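Side-chain contacts in MDM10 isoform 1 (Saccharomyces cerevisiae, PDB 7BTX), which serves in the ERMES complex that tethers the endoplasmic reticulum to mitochondria and takes part in late assembly steps of the TOM translocase of the outer membrane: residues M156-L161 against Q166-G171; C184-D189 against Q195-S200. All blocks are in the same frame, centred on the assembly; numbering follows the deposited sequence.

In the fold
Contacts 1 and 2 are successive antiparallel hairpins in one sheet, with their centres about 10 Å apart and on the same side of the chain's centre. Contact 1 pairs strands 152-162 and 165-174; contact 2 follows it along the chain and pairs strands 179-189 and 194-199. The middle strands, 165-174 and 179-189, are themselves neighbours: a probable hydrogen bond runs from Tyr-185 N to Met-168 O at 2.8 Å, and Leu-169 CD2 packs on Cys-184 SG at 3.7 Å. Four strands thus follow one another in both sequence and space, the up-and-down meander expected of a mitochondrial outer-membrane beta-barrel, with helix 5-16 against the face bearing Ile-158 and Met-168.

Contact 1: M156-L161 against Q166-G171; sequences MIIKRL and QFMLKG
Ile-158 and Met-168 run side by side on the buried face of this antiparallel pair, where side chains interlock: Ile-158 CG2 lies 3.8 Å from Met-168 CG. The same methyl, set anti to the backbone N (chi1 -50° for CG1), faces the extended Gln-166 chain, which slants across it with CD 3.7 Å from Ile-158 CG2. Further along this face, Met-156 sends its sulfur alongside the aliphatic part of Lys-170, SD to CE 3.8 Å.

The other face, partly exposed, touches at few atoms. Ile-157 and Leu-169 point the same way but meet only through their CD1 methyls, 4.2 Å apart, and Lys-159 bends at chi2 and chi3, its NZ bonding Ser-140 and Tyr-142. Phe-167 offers its CB rather than its ring to Leu-161 CD1, at 3.8 Å. Both backbone bonds between Lys-159 and Phe-167 are nearly straight; of the Ile-157/Leu-169 pair only the one from Ile-157 N to Leu-169 O is bent, at 147°.

Strand 140-147 continues the sheet beyond Met-156 and Ile-158, strand 179-189 does so beyond Met-168, and Leu-9, Phe-12 and Tyr-13 of helix 5-16 close over Ile-158 and Met-168.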
ATOM      1  N   MET D 156      -1.763 -12.089  29.144  1.00 36.30           N
ATOM      2  CA  MET D 156      -1.466 -11.686  30.509  1.00 36.30           C
ATOM      3  C   MET D 156      -2.251 -12.530  31.498  1.00 36.30           C
ATOM      4  O   MET D 156      -3.478 -12.598  31.426  1.00 36.30           O
ATOM      5  CB  MET D 156      -1.786 -10.210  30.727  1.00 36.30           C
ATOM      6  CG  MET D 156      -1.448  -9.722  32.113  1.00 36.30           C
ATOM      7  SD  MET D 156      -1.626  -7.953  32.310  1.00 36.30           S
ATOM      8  CE  MET D 156      -3.388  -7.783  32.108  1.00 36.30           C
ATOM      9  N   ILE D 157      -1.557 -13.177  32.424  1.00 35.30           N
ATOM     10  CA  ILE D 157      -2.179 -13.929  33.503  1.00 35.30           C
ATOM     11  C   ILE D 157      -1.745 -13.291  34.807  1.00 35.30           C
ATOM     12  O   ILE D 157      -0.551 -13.075  35.021  1.00 35.30           O
ATOM     13  CB  ILE D 157      -1.783 -15.415  33.467  1.00 35.30           C
ATOM     14  CG1 ILE D 157      -2.082 -16.024  32.102  1.00 35.30           C
ATOM     15  CG2 ILE D 157      -2.497 -16.188  34.546  1.00 35.30           C
ATOM     16  CD1 ILE D 157      -1.352 -17.299  31.851  1.00 35.30           C
ATOM     17  N   ILE D 158      -2.701 -12.974  35.667  1.00 38.63           N
ATOM     18  CA  ILE D 158      -2.424 -12.451  36.997  1.00 38.63           C
ATOM     19  C   ILE D 158      -2.983 -13.460  37.982  1.00 38.63           C
ATOM     20  O   ILE D 158      -4.111 -13.931  37.818  1.00 38.63           O
ATOM     21  CB  ILE D 158      -3.046 -11.070  37.223  1.00 38.63           C
ATOM     22  CG1 ILE D 158      -2.697 -10.121  36.089  1.00 38.63           C
ATOM     23  CG2 ILE D 158      -2.563 -10.479  38.517  1.00 38.63           C
ATOM     24  CD1 ILE D 158      -3.499  -8.863  36.132  1.00 38.63           C
ATOM     25  N   LYS D 159      -2.197 -13.813  38.990  1.00 43.51           N
ATOM     26  CA  LYS D 159      -2.625 -14.704  40.057  1.00 43.51           C
ATOM     27  C   LYS D 159      -2.285 -14.042  41.380  1.00 43.51           C
ATOM     28  O   LYS D 159      -1.109 -13.806  41.663  1.00 43.51           O
ATOM     29  CB  LYS D 159      -1.923 -16.060  39.964  1.00 43.51           C
ATOM     30  CG  LYS D 159      -2.027 -16.776  38.634  1.00 43.51           C
ATOM     31  CD  LYS D 159      -3.422 -17.286  38.401  1.00 43.51           C
ATOM     32  CE  LYS D 159      -3.734 -18.447  39.314  1.00 43.51           C
ATOM     33  NZ  LYS D 159      -5.135 -18.898  39.123  1.00 43.51           N
ATOM     34  N   ARG D 160      -3.294 -13.746  42.196  1.00 50.12           N
ATOM     35  CA  ARG D 160      -3.009 -13.249  43.541  1.00 50.12           C
ATOM     36  C   ARG D 160      -2.958 -14.441  44.492  1.00 50.12           C
ATOM     37  O   ARG D 160      -3.971 -14.960  44.960  1.00 50.12           O
ATOM     38  CB  ARG D 160      -4.024 -12.212  43.990  1.00 50.12           C
ATOM     39  CG  ARG D 160      -3.575 -11.555  45.277  1.00 50.12           C
ATOM     40  CD  ARG D 160      -4.328 -10.300  45.596  1.00 50.12           C
ATOM     41  NE  ARG D 160      -3.866  -9.722  46.851  1.00 50.12           N
ATOM     42  CZ  ARG D 160      -4.423  -8.668  47.431  1.00 50.12           C
ATOM     43  NH1 ARG D 160      -3.946  -8.206  48.576  1.00 50.12           N
ATOM     44  NH2 ARG D 160      -5.465  -8.078  46.871  1.00 50.12           N
ATOM     45  N   LEU D 161      -1.733 -14.863  44.792  1.00 49.65           N
ATOM     46  CA  LEU D 161      -1.467 -16.130  45.459  1.00 49.65           C
ATOM     47  C   LEU D 161      -1.678 -16.085  46.967  1.00 49.65           C
ATOM     48  O   LEU D 161      -1.754 -17.135  47.612  1.00 49.65           O
ATOM     49  CB  LEU D 161      -0.037 -16.563  45.160  1.00 49.65           C
ATOM     50  CG  LEU D 161       0.298 -16.666  43.679  1.00 49.65           C
ATOM     51  CD1 LEU D 161       1.765 -16.953  43.497  1.00 49.65           C
ATOM     52  CD2 LEU D 161      -0.536 -17.752  43.050  1.00 49.65           C
ATOM     53  N   GLN D 166       1.659 -11.636  44.718  1.00 45.00           N
ATOM     54  CA  GLN D 166       0.991 -11.744  43.433  1.00 45.00           C
ATOM     55  C   GLN D 166       1.973 -12.279  42.408  1.00 45.00           C
ATOM     56  O   GLN D 166       3.177 -12.049  42.510  1.00 45.00           O
ATOM     57  CB  GLN D 166       0.445 -10.393  42.984  1.00 45.00           C
ATOM     58  CG  GLN D 166      -0.792 -10.482  42.152  1.00 45.00           C
ATOM     59  CD  GLN D 166      -1.235  -9.139  41.665  1.00 45.00           C
ATOM     60  OE1 GLN D 166      -0.544  -8.503  40.879  1.00 45.00           O
ATOM     61  NE2 GLN D 166      -2.389  -8.690  42.130  1.00 45.00           N
ATOM     62  N   PHE D 167       1.450 -12.996  41.423  1.00 40.99           N
ATOM     63  CA  PHE D 167       2.243 -13.504  40.316  1.00 40.99           C
ATOM     64  C   PHE D 167       1.655 -12.971  39.023  1.00 40.99           C
ATOM     65  O   PHE D 167       0.444 -12.772  38.926  1.00 40.99           O
ATOM     66  CB  PHE D 167       2.268 -15.032  40.299  1.00 40.99           C
ATOM     67  CG  PHE D 167       3.044 -15.614  39.155  1.00 40.99           C
ATOM     68  CD1 PHE D 167       4.422 -15.517  39.118  1.00 40.99           C
ATOM     69  CD2 PHE D 167       2.392 -16.245  38.110  1.00 40.99           C
ATOM     70  CE1 PHE D 167       5.138 -16.044  38.063  1.00 40.99           C
ATOM     71  CE2 PHE D 167       3.102 -16.775  37.052  1.00 40.99           C
ATOM     72  CZ  PHE D 167       4.477 -16.673  37.031  1.00 40.99           C
ATOM     73  N   MET D 168       2.509 -12.731  38.033  1.00 41.62           N
ATOM     74  CA  MET D 168       2.058 -12.163  36.776  1.00 41.62           C
ATOM     75  C   MET D 168       2.874 -12.721  35.629  1.00 41.62           C
ATOM     76  O   MET D 168       4.091 -12.844  35.733  1.00 41.62           O
ATOM     77  CB  MET D 168       2.183 -10.647  36.778  1.00 41.62           C
ATOM     78  CG  MET D 168       0.991  -9.910  37.313  1.00 41.62           C
ATOM     79  SD  MET D 168       1.127  -8.177  36.889  1.00 41.62           S
ATOM     80  CE  MET D 168       1.601  -8.305  35.174  1.00 41.62           C
ATOM     81  N   LEU D 169       2.198 -13.047  34.538  1.00 38.70           N
ATOM     82  CA  LEU D 169       2.833 -13.407  33.283  1.00 38.70           C
ATOM     83  C   LEU D 169       2.422 -12.400  32.223  1.00 38.70           C
ATOM     84  O   LEU D 169       1.333 -11.832  32.279  1.00 38.70           O
ATOM     85  CB  LEU D 169       2.439 -14.815  32.843  1.00 38.70           C
ATOM     86  CG  LEU D 169       3.347 -15.958  33.267  1.00 38.70           C
ATOM     87  CD1 LEU D 169       2.553 -17.232  33.344  1.00 38.70           C
ATOM     88  CD2 LEU D 169       4.467 -16.107  32.274  1.00 38.70           C
ATOM     89  N   LYS D 170       3.305 -12.171  31.255  1.00 39.74           N
ATOM     90  CA  LYS D 170       3.024 -11.187  30.211  1.00 39.74           C
ATOM     91  C   LYS D 170       3.752 -11.638  28.942  1.00 39.74           C
ATOM     92  O   LYS D 170       4.940 -11.369  28.776  1.00 39.74           O
ATOM     93  CB  LYS D 170       3.456  -9.798  30.618  1.00 39.74           C
ATOM     94  CG  LYS D 170       2.357  -8.902  31.129  1.00 39.74           C
ATOM     95  CD  LYS D 170       2.953  -7.655  31.739  1.00 39.74           C
ATOM     96  CE  LYS D 170       1.927  -6.558  31.903  1.00 39.74           C
ATOM     97  NZ  LYS D 170       2.468  -5.422  32.693  1.00 39.74           N
ATOM     98  N   GLY D 171       3.023 -12.303  28.058  1.00 40.02           N
ATOM     99  CA  GLY D 171       3.570 -12.705  26.785  1.00 40.02           C
ATOM    100  C   GLY D 171       3.187 -11.757  25.671  1.00 40.02           C
ATOM    101  O   GLY D 171       2.115 -11.160  25.658  1.00 40.02           O
TER

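Contact 2: C184-D189 against Q195-S200; sequences CYFQRD and QEWIFS
Cys-184 and Phe-199 exchange two backbone hydrogen bonds. Next, Tyr-185 turns to the opposite face and lays its ring against Ile-198: Ile-198 CG2 stands over the ring face, 4.2 Å from the centroid and 26° off the normal, a CH-pi contact, while Ile-198 CG1 touches Tyr-185 CD2 at 3.6 Å. Glu-196 OE2 reaches the edge of the same ring near its plane, 3.3 Å from Tyr-185 CD2.

Phe-186 returns to the face of Cys-184, and its ring lies alongside the Trp-197 indole; CE3 of Trp-197 comes in the plane of the phenyl ring at its edge, 3.7 Å from Phe-186 CD2. The backbones of these two residues also bond in both directions. Strands 179-189 and 194-199 are sequence neighbours joined by a short turn and paired antiparallel, a beta hairpin of the barrel sheet.

Gln-187 sits beside Glu-196, and Gln-187 OE1 lies 3.2 Å from Glu-196 OE2, two acceptors that do not bond. With CG anti to the backbone N (chi1 -175°), Glu-196 extends along this face, where its OE1 makes a salt bridge to Arg-209; an alanine here would probably leave Arg-209 without that charged mate and the edge of the Tyr-185 ring without its carboxylate neighbour. The Gln-187 amide nitrogen bonds Tyr-13 of helix 5-16. The Arg-188 chain bends at chi3, and Trp-197 CH2 lies over one face of its guanidinium, 4.0 Å from Arg-188 NH1, with the two planes 37° apart.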
ATOM      1  N   CYS D 184       7.936 -12.618  33.580  1.00 46.16           N
ATOM      2  CA  CYS D 184       7.276 -12.970  34.827  1.00 46.16           C
ATOM      3  C   CYS D 184       7.465 -11.865  35.857  1.00 46.16           C
ATOM      4  O   CYS D 184       8.496 -11.195  35.895  1.00 46.16           O
ATOM      5  CB  CYS D 184       7.826 -14.284  35.382  1.00 46.16           C
ATOM      6  SG  CYS D 184       7.573 -15.706  34.320  1.00 46.16           S
ATOM      7  N   TYR D 185       6.456 -11.680  36.704  1.00 45.05           N
ATOM      8  CA  TYR D 185       6.488 -10.652  37.745  1.00 45.05           C
ATOM      9  C   TYR D 185       6.010 -11.295  39.037  1.00 45.05           C
ATOM     10  O   TYR D 185       4.807 -11.471  39.233  1.00 45.05           O
ATOM     11  CB  TYR D 185       5.610  -9.449  37.416  1.00 45.05           C
ATOM     12  CG  TYR D 185       5.975  -8.662  36.188  1.00 45.05           C
ATOM     13  CD1 TYR D 185       5.629  -9.110  34.926  1.00 45.05           C
ATOM     14  CD2 TYR D 185       6.630  -7.448  36.295  1.00 45.05           C
ATOM     15  CE1 TYR D 185       5.950  -8.396  33.813  1.00 45.05           C
ATOM     16  CE2 TYR D 185       6.959  -6.722  35.177  1.00 45.05           C
ATOM     17  CZ  TYR D 185       6.615  -7.206  33.936  1.00 45.05           C
ATOM     18  OH  TYR D 185       6.929  -6.496  32.805  1.00 45.05           O
ATOM     19  N   PHE D 186       6.934 -11.632  39.917  1.00 45.07           N
ATOM     20  CA  PHE D 186       6.582 -11.964  41.284  1.00 45.07           C
ATOM     21  C   PHE D 186       6.717 -10.709  42.127  1.00 45.07           C
ATOM     22  O   PHE D 186       7.679  -9.958  41.972  1.00 45.07           O
ATOM     23  CB  PHE D 186       7.486 -13.069  41.818  1.00 45.07           C
ATOM     24  CG  PHE D 186       7.071 -13.590  43.150  1.00 45.07           C
ATOM     25  CD1 PHE D 186       6.036 -14.495  43.255  1.00 45.07           C
ATOM     26  CD2 PHE D 186       7.717 -13.173  44.300  1.00 45.07           C
ATOM     27  CE1 PHE D 186       5.655 -14.975  44.477  1.00 45.07           C
ATOM     28  CE2 PHE D 186       7.335 -13.648  45.529  1.00 45.07           C
ATOM     29  CZ  PHE D 186       6.307 -14.550  45.616  1.00 45.07           C
ATOM     30  N   GLN D 187       5.754 -10.470  43.009  1.00 46.08           N
ATOM     31  CA  GLN D 187       5.760  -9.226  43.771  1.00 46.08           C
ATOM     32  C   GLN D 187       5.127  -9.429  45.137  1.00 46.08           C
ATOM     33  O   GLN D 187       3.965  -9.824  45.236  1.00 46.08           O
ATOM     34  CB  GLN D 187       5.047  -8.120  42.993  1.00 46.08           C
ATOM     35  CG  GLN D 187       3.810  -8.564  42.254  1.00 46.08           C
ATOM     36  CD  GLN D 187       3.330  -7.540  41.259  1.00 46.08           C
ATOM     37  OE1 GLN D 187       3.845  -6.428  41.203  1.00 46.08           O
ATOM     38  NE2 GLN D 187       2.346  -7.913  40.455  1.00 46.08           N
ATOM     39  N   ARG D 188       5.893  -9.145  46.191  1.00 52.88           N
ATOM     40  CA  ARG D 188       5.427  -9.304  47.565  1.00 52.88           C
ATOM     41  C   ARG D 188       5.150  -7.926  48.155  1.00 52.88           C
ATOM     42  O   ARG D 188       6.053  -7.165  48.485  1.00 52.88           O
ATOM     43  CB  ARG D 188       6.446 -10.071  48.397  1.00 52.88           C
ATOM     44  CG  ARG D 188       6.062 -10.179  49.867  1.00 52.88           C
ATOM     45  CD  ARG D 188       6.746 -11.342  50.560  1.00 52.88           C
ATOM     46  NE  ARG D 188       8.036 -10.965  51.124  1.00 52.88           N
ATOM     47  CZ  ARG D 188       9.188 -11.544  50.807  1.00 52.88           C
ATOM     48  NH1 ARG D 188       9.210 -12.536  49.926  1.00 52.88           N
ATOM     49  NH2 ARG D 188      10.316 -11.137  51.374  1.00 52.88           N
ATOM     50  N   ASP D 189       3.870  -7.614  48.295  1.00 57.77           N
ATOM     51  CA  ASP D 189       3.472  -6.355  48.903  1.00 57.77           C
ATOM     52  C   ASP D 189       3.595  -6.430  50.416  1.00 57.77           C
ATOM     53  O   ASP D 189       3.592  -7.511  51.005  1.00 57.77           O
ATOM     54  CB  ASP D 189       2.034  -6.013  48.528  1.00 57.77           C
ATOM     55  CG  ASP D 189       1.702  -4.553  48.737  1.00 57.77           C
ATOM     56  OD1 ASP D 189       2.644  -3.756  48.896  1.00 57.77           O
ATOM     57  OD2 ASP D 189       0.504  -4.205  48.753  1.00 57.77           O
ATOM     58  N   GLN D 195       8.360  -4.925  47.299  1.00 51.18           N
ATOM     59  CA  GLN D 195       9.403  -5.639  46.568  1.00 51.18           C
ATOM     60  C   GLN D 195       8.828  -6.434  45.402  1.00 51.18           C
ATOM     61  O   GLN D 195       7.680  -6.875  45.437  1.00 51.18           O
ATOM     62  CB  GLN D 195      10.149  -6.589  47.499  1.00 51.18           C
ATOM     63  CG  GLN D 195      10.638  -5.966  48.776  1.00 51.18           C
ATOM     64  CD  GLN D 195      11.032  -7.001  49.795  1.00 51.18           C
ATOM     65  OE1 GLN D 195      10.693  -8.172  49.665  1.00 51.18           O
ATOM     66  NE2 GLN D 195      11.756  -6.576  50.819  1.00 51.18           N
ATOM     67  N   GLU D 196       9.640  -6.620  44.369  1.00 47.02           N
ATOM     68  CA  GLU D 196       9.171  -7.230  43.135  1.00 47.02           C
ATOM     69  C   GLU D 196      10.339  -7.888  42.430  1.00 47.02           C
ATOM     70  O   GLU D 196      11.411  -7.298  42.338  1.00 47.02           O
ATOM     71  CB  GLU D 196       8.535  -6.186  42.223  1.00 47.02           C
ATOM     72  CG  GLU D 196       7.923  -6.750  40.973  1.00 47.02           C
ATOM     73  CD  GLU D 196       7.088  -5.737  40.239  1.00 47.02           C
ATOM     74  OE1 GLU D 196       7.109  -4.553  40.633  1.00 47.02           O
ATOM     75  OE2 GLU D 196       6.409  -6.122  39.268  1.00 47.02           O
ATOM     76  N   TRP D 197      10.127  -9.104  41.920  1.00 45.84           N
ATOM     77  CA  TRP D 197      11.175  -9.887  41.256  1.00 45.84           C
ATOM     78  C   TRP D 197      10.748 -10.137  39.818  1.00 45.84           C
ATOM     79  O   TRP D 197       9.876 -10.959  39.549  1.00 45.84           O
ATOM     80  CB  TRP D 197      11.430 -11.182  41.987  1.00 45.84           C
ATOM     81  CG  TRP D 197      12.130 -11.002  43.271  1.00 45.84           C
ATOM     82  CD1 TRP D 197      13.469 -11.075  43.489  1.00 45.84           C
ATOM     83  CD2 TRP D 197      11.530 -10.714  44.532  1.00 45.84           C
ATOM     84  NE1 TRP D 197      13.741 -10.851  44.813  1.00 45.84           N
ATOM     85  CE2 TRP D 197      12.565 -10.626  45.474  1.00 45.84           C
ATOM     86  CE3 TRP D 197      10.214 -10.521  44.956  1.00 45.84           C
ATOM     87  CZ2 TRP D 197      12.327 -10.355  46.812  1.00 45.84           C
ATOM     88  CZ3 TRP D 197       9.981 -10.251  46.283  1.00 45.84           C
ATOM     89  CH2 TRP D 197      11.030 -10.170  47.195  1.00 45.84           C
ATOM     90  N   ILE D 198      11.372  -9.433  38.891  1.00 47.41           N
ATOM     91  CA  ILE D 198      11.000  -9.524  37.488  1.00 47.41           C
ATOM     92  C   ILE D 198      12.011 -10.393  36.758  1.00 47.41           C
ATOM     93  O   ILE D 198      13.220 -10.163  36.845  1.00 47.41           O
ATOM     94  CB  ILE D 198      10.918  -8.126  36.859  1.00 47.41           C
ATOM     95  CG1 ILE D 198       9.946  -7.249  37.636  1.00 47.41           C
ATOM     96  CG2 ILE D 198      10.497  -8.217  35.413  1.00 47.41           C
ATOM     97  CD1 ILE D 198      10.600  -6.185  38.460  1.00 47.41           C
ATOM     98  N   PHE D 199      11.523 -11.394  36.042  1.00 49.78           N
ATOM     99  CA  PHE D 199      12.333 -12.158  35.108  1.00 49.78           C
ATOM    100  C   PHE D 199      11.715 -12.007  33.732  1.00 49.78           C
ATOM    101  O   PHE D 199      10.493 -12.046  33.595  1.00 49.78           O
ATOM    102  CB  PHE D 199      12.406 -13.634  35.497  1.00 49.78           C
ATOM    103  CG  PHE D 199      13.093 -14.493  34.476  1.00 49.78           C
ATOM    104  CD1 PHE D 199      14.466 -14.432  34.318  1.00 49.78           C
ATOM    105  CD2 PHE D 199      12.370 -15.359  33.675  1.00 49.78           C
ATOM    106  CE1 PHE D 199      15.103 -15.215  33.380  1.00 49.78           C
ATOM    107  CE2 PHE D 199      13.003 -16.148  32.737  1.00 49.78           C
ATOM    108  CZ  PHE D 199      14.370 -16.076  32.591  1.00 49.78           C
ATOM    109  N   SER D 200      12.550 -11.833  32.722  1.00 53.11           N
ATOM    110  CA  SER D 200      12.085 -11.628  31.362  1.00 53.11           C
ATOM    111  C   SER D 200      12.732 -12.652  30.443  1.00 53.11           C
ATOM    112  O   SER D 200      13.434 -13.557  30.883  1.00 53.11           O
ATOM    113  CB  SER D 200      12.389 -10.206  30.898  1.00 53.11           C
ATOM    114  OG  SER D 200      12.251 -10.104  29.495  1.00 53.11           O
TER